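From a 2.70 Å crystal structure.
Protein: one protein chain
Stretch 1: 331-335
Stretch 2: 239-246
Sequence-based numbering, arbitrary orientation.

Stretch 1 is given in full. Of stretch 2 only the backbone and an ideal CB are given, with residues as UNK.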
# COMPACT_ATOMS: atom_id res chain seq x y z
N PHE A 331 12.25 -9.11 -16.12
CA PHE A 331 12.36 -9.60 -17.48
C PHE A 331 13.03 -10.97 -17.63
O PHE A 331 13.40 -11.37 -18.74
CB PHE A 331 13.06 -8.55 -18.35
CG PHE A 331 12.14 -7.47 -18.85
CD1 PHE A 331 11.67 -7.49 -20.16
CD2 PHE A 331 11.72 -6.43 -18.02
CE1 PHE A 331 10.81 -6.49 -20.63
CE2 PHE A 331 10.87 -5.44 -18.49
CZ PHE A 331 10.41 -5.47 -19.79
N ASP A 332 13.22 -11.68 -16.52
CA ASP A 332 13.80 -13.03 -16.54
C ASP A 332 13.70 -13.66 -15.16
O ASP A 332 13.68 -12.96 -14.15
CB ASP A 332 15.25 -13.01 -17.04
CG ASP A 332 16.15 -12.16 -16.19
OD1 ASP A 332 17.31 -11.94 -16.61
OD2 ASP A 332 15.72 -11.70 -15.12
N HIS A 333 13.64 -14.98 -15.11
CA HIS A 333 13.51 -15.68 -13.84
C HIS A 333 14.47 -15.23 -12.74
O HIS A 333 14.06 -14.94 -11.61
CB HIS A 333 13.64 -17.18 -14.06
CG HIS A 333 13.51 -17.98 -12.80
ND1 HIS A 333 12.36 -17.98 -12.04
CD2 HIS A 333 14.40 -18.76 -12.15
CE1 HIS A 333 12.56 -18.72 -10.96
NE2 HIS A 333 13.79 -19.20 -11.00
N PRO A 334 15.77 -15.16 -13.04
CA PRO A 334 16.74 -14.74 -12.01
C PRO A 334 16.41 -13.39 -11.37
O PRO A 334 16.61 -13.21 -10.17
CB PRO A 334 18.07 -14.74 -12.77
CG PRO A 334 17.67 -14.49 -14.18
CD PRO A 334 16.44 -15.34 -14.34
N SER A 335 15.90 -12.43 -12.16
CA SER A 335 15.55 -11.13 -11.59
C SER A 335 14.36 -11.28 -10.66
O SER A 335 14.28 -10.63 -9.62
CB SER A 335 15.20 -10.12 -12.67
OG SER A 335 16.38 -9.68 -13.33
N UNK A 239 7.69 -20.67 -19.44
CA UNK A 239 7.49 -19.32 -19.93
C UNK A 239 8.03 -18.25 -18.99
O UNK A 239 7.91 -17.05 -19.27
CB UNK A 239 6.00 -19.08 -20.17
N UNK A 240 8.61 -18.68 -17.88
CA UNK A 240 9.17 -17.76 -16.88
C UNK A 240 10.13 -18.52 -15.96
O UNK A 240 10.78 -17.92 -15.10
CB UNK A 240 8.06 -17.10 -16.06
N UNK A 241 10.20 -19.83 -16.13
CA UNK A 241 11.08 -20.66 -15.31
C UNK A 241 12.43 -20.89 -15.99
O UNK A 241 13.26 -21.65 -15.49
CB UNK A 241 10.41 -22.00 -15.01
N UNK A 242 12.63 -20.23 -17.13
CA UNK A 242 13.87 -20.35 -17.90
C UNK A 242 15.05 -19.70 -17.17
O UNK A 242 15.14 -19.75 -15.94
CB UNK A 242 13.70 -19.71 -19.28
N UNK A 243 15.95 -19.08 -17.93
CA UNK A 243 17.11 -18.44 -17.34
C UNK A 243 17.27 -16.98 -17.72
O UNK A 243 16.32 -16.34 -18.18
CB UNK A 243 18.37 -19.21 -17.74
N UNK A 244 18.47 -16.44 -17.53
CA UNK A 244 18.75 -15.04 -17.84
C UNK A 244 19.18 -14.86 -19.28
O UNK A 244 19.66 -15.79 -19.91
CB UNK A 244 19.83 -14.49 -16.91
N UNK A 245 19.01 -13.65 -19.80
CA UNK A 245 19.41 -13.40 -21.18
C UNK A 245 20.73 -12.64 -21.19
O UNK A 245 20.80 -11.49 -20.77
CB UNK A 245 18.33 -12.62 -21.93
N UNK A 246 21.78 -13.31 -21.67
CA UNK A 246 23.10 -12.71 -21.72
C UNK A 246 23.14 -11.56 -22.72
O UNK A 246 22.22 -11.39 -23.52
CB UNK A 246 24.15 -13.76 -22.08

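Stretch 1 presents the start of a helix: Asp332 occupies the N-cap, its OD2 accepting from Ser335 N at 3.1 Å, and His333 and Pro334 begin the first turn. Against this surface stretch 2 lays mostly backbone.

Position 239 lies out of reach, with nothing of stretch 1 within 5.5 Å of its ideal CB. Its phi/psi of -64/1 is open to almost any residue, and the deposited Gly239 is not demanded by the backbone.

At position 240 the carbonyl makes the close approach, O lying 3.1 Å from His333 CB and 3.4 Å from His333 ND1. CA-to-CB points sideways, and the ideal CB touches nothing, so a short side chain would gain little here, whereas a longer one could bend back. Aliphatic or flexible residues would suit. The residue is Ile240; with chi1 t and chi2 p its end comes nearer, CD1 reaching 4.6 Å from His333 N. It is poorly ordered.

Position 241 points away, its ideal CB 5.4 Å from His333 ND1. Small or polar residues would do equally well; Ala241 sets its CA obliquely beside the imidazole ring.

Position 242 also points away, into space free of stretch 1, while its backbone O packs 3.5 Å from His333 CB. A long polar or charged side chain is easily accommodated. Lys242 makes no close side-chain contact with stretch 1, leaving the backbone to do the packing.

Position 243 has phi/psi of -125/-162, an extended conformation near the edge of what residues with a CB readily adopt. The ideal CB would sit 5.5 Å from Pro334 CD, with room for it, so stretch 1 does not require glycine. Gly243 contributes backbone: its O lies 3.7 Å from Asp332 CB, and its C lies 3.8 Å from Pro334 CD.

Position 244 is the most restricted by stretch 1. Its ideal CB lies a tight 3.5 Å from Pro334 CG and 3.6 Å from Asp332 OD1, favouring a small apolar group, although a larger one directed elsewhere is conceivable. Ala244 fits: its methyl CB packs against Pro334 CG at 3.5 Å, an apolar contact beside a carboxylate.

Position 245 points sideways, with its ideal CB 5.5 Å from Asp332 OD1; its extended backbone suits beta-branched residues, among others. Thr245 brings its N to 4.0 Å from Asp332 OD1.

Position 246 is beyond reach, leaving the choice open; Arg246 makes no contact with stretch 1.

Stretch 2 239-246: GIAKGATR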
# COMPACT_ATOMS: atom_id res chain seq x y z
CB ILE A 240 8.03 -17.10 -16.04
CG1 ILE A 240 8.60 -15.98 -15.14
CG2 ILE A 240 7.33 -18.16 -15.19
CD1 ILE A 240 9.13 -14.76 -15.90
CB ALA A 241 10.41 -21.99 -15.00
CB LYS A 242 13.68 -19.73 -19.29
CG LYS A 242 14.70 -20.20 -20.32
CD LYS A 242 14.61 -21.72 -20.51
CE LYS A 242 15.69 -22.24 -21.45
NZ LYS A 242 15.62 -23.72 -21.61
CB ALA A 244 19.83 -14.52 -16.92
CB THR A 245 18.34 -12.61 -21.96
OG1 THR A 245 17.11 -13.35 -21.96
CG2 THR A 245 18.80 -12.39 -23.40
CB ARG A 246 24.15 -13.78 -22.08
CG ARG A 246 25.61 -13.35 -21.86
CD ARG A 246 25.92 -13.04 -20.39
NE ARG A 246 27.32 -12.67 -20.14
CZ ARG A 246 28.36 -13.49 -20.29
NH1 ARG A 246 28.17 -14.74 -20.70
NH2 ARG A 246 29.59 -13.06 -20.04
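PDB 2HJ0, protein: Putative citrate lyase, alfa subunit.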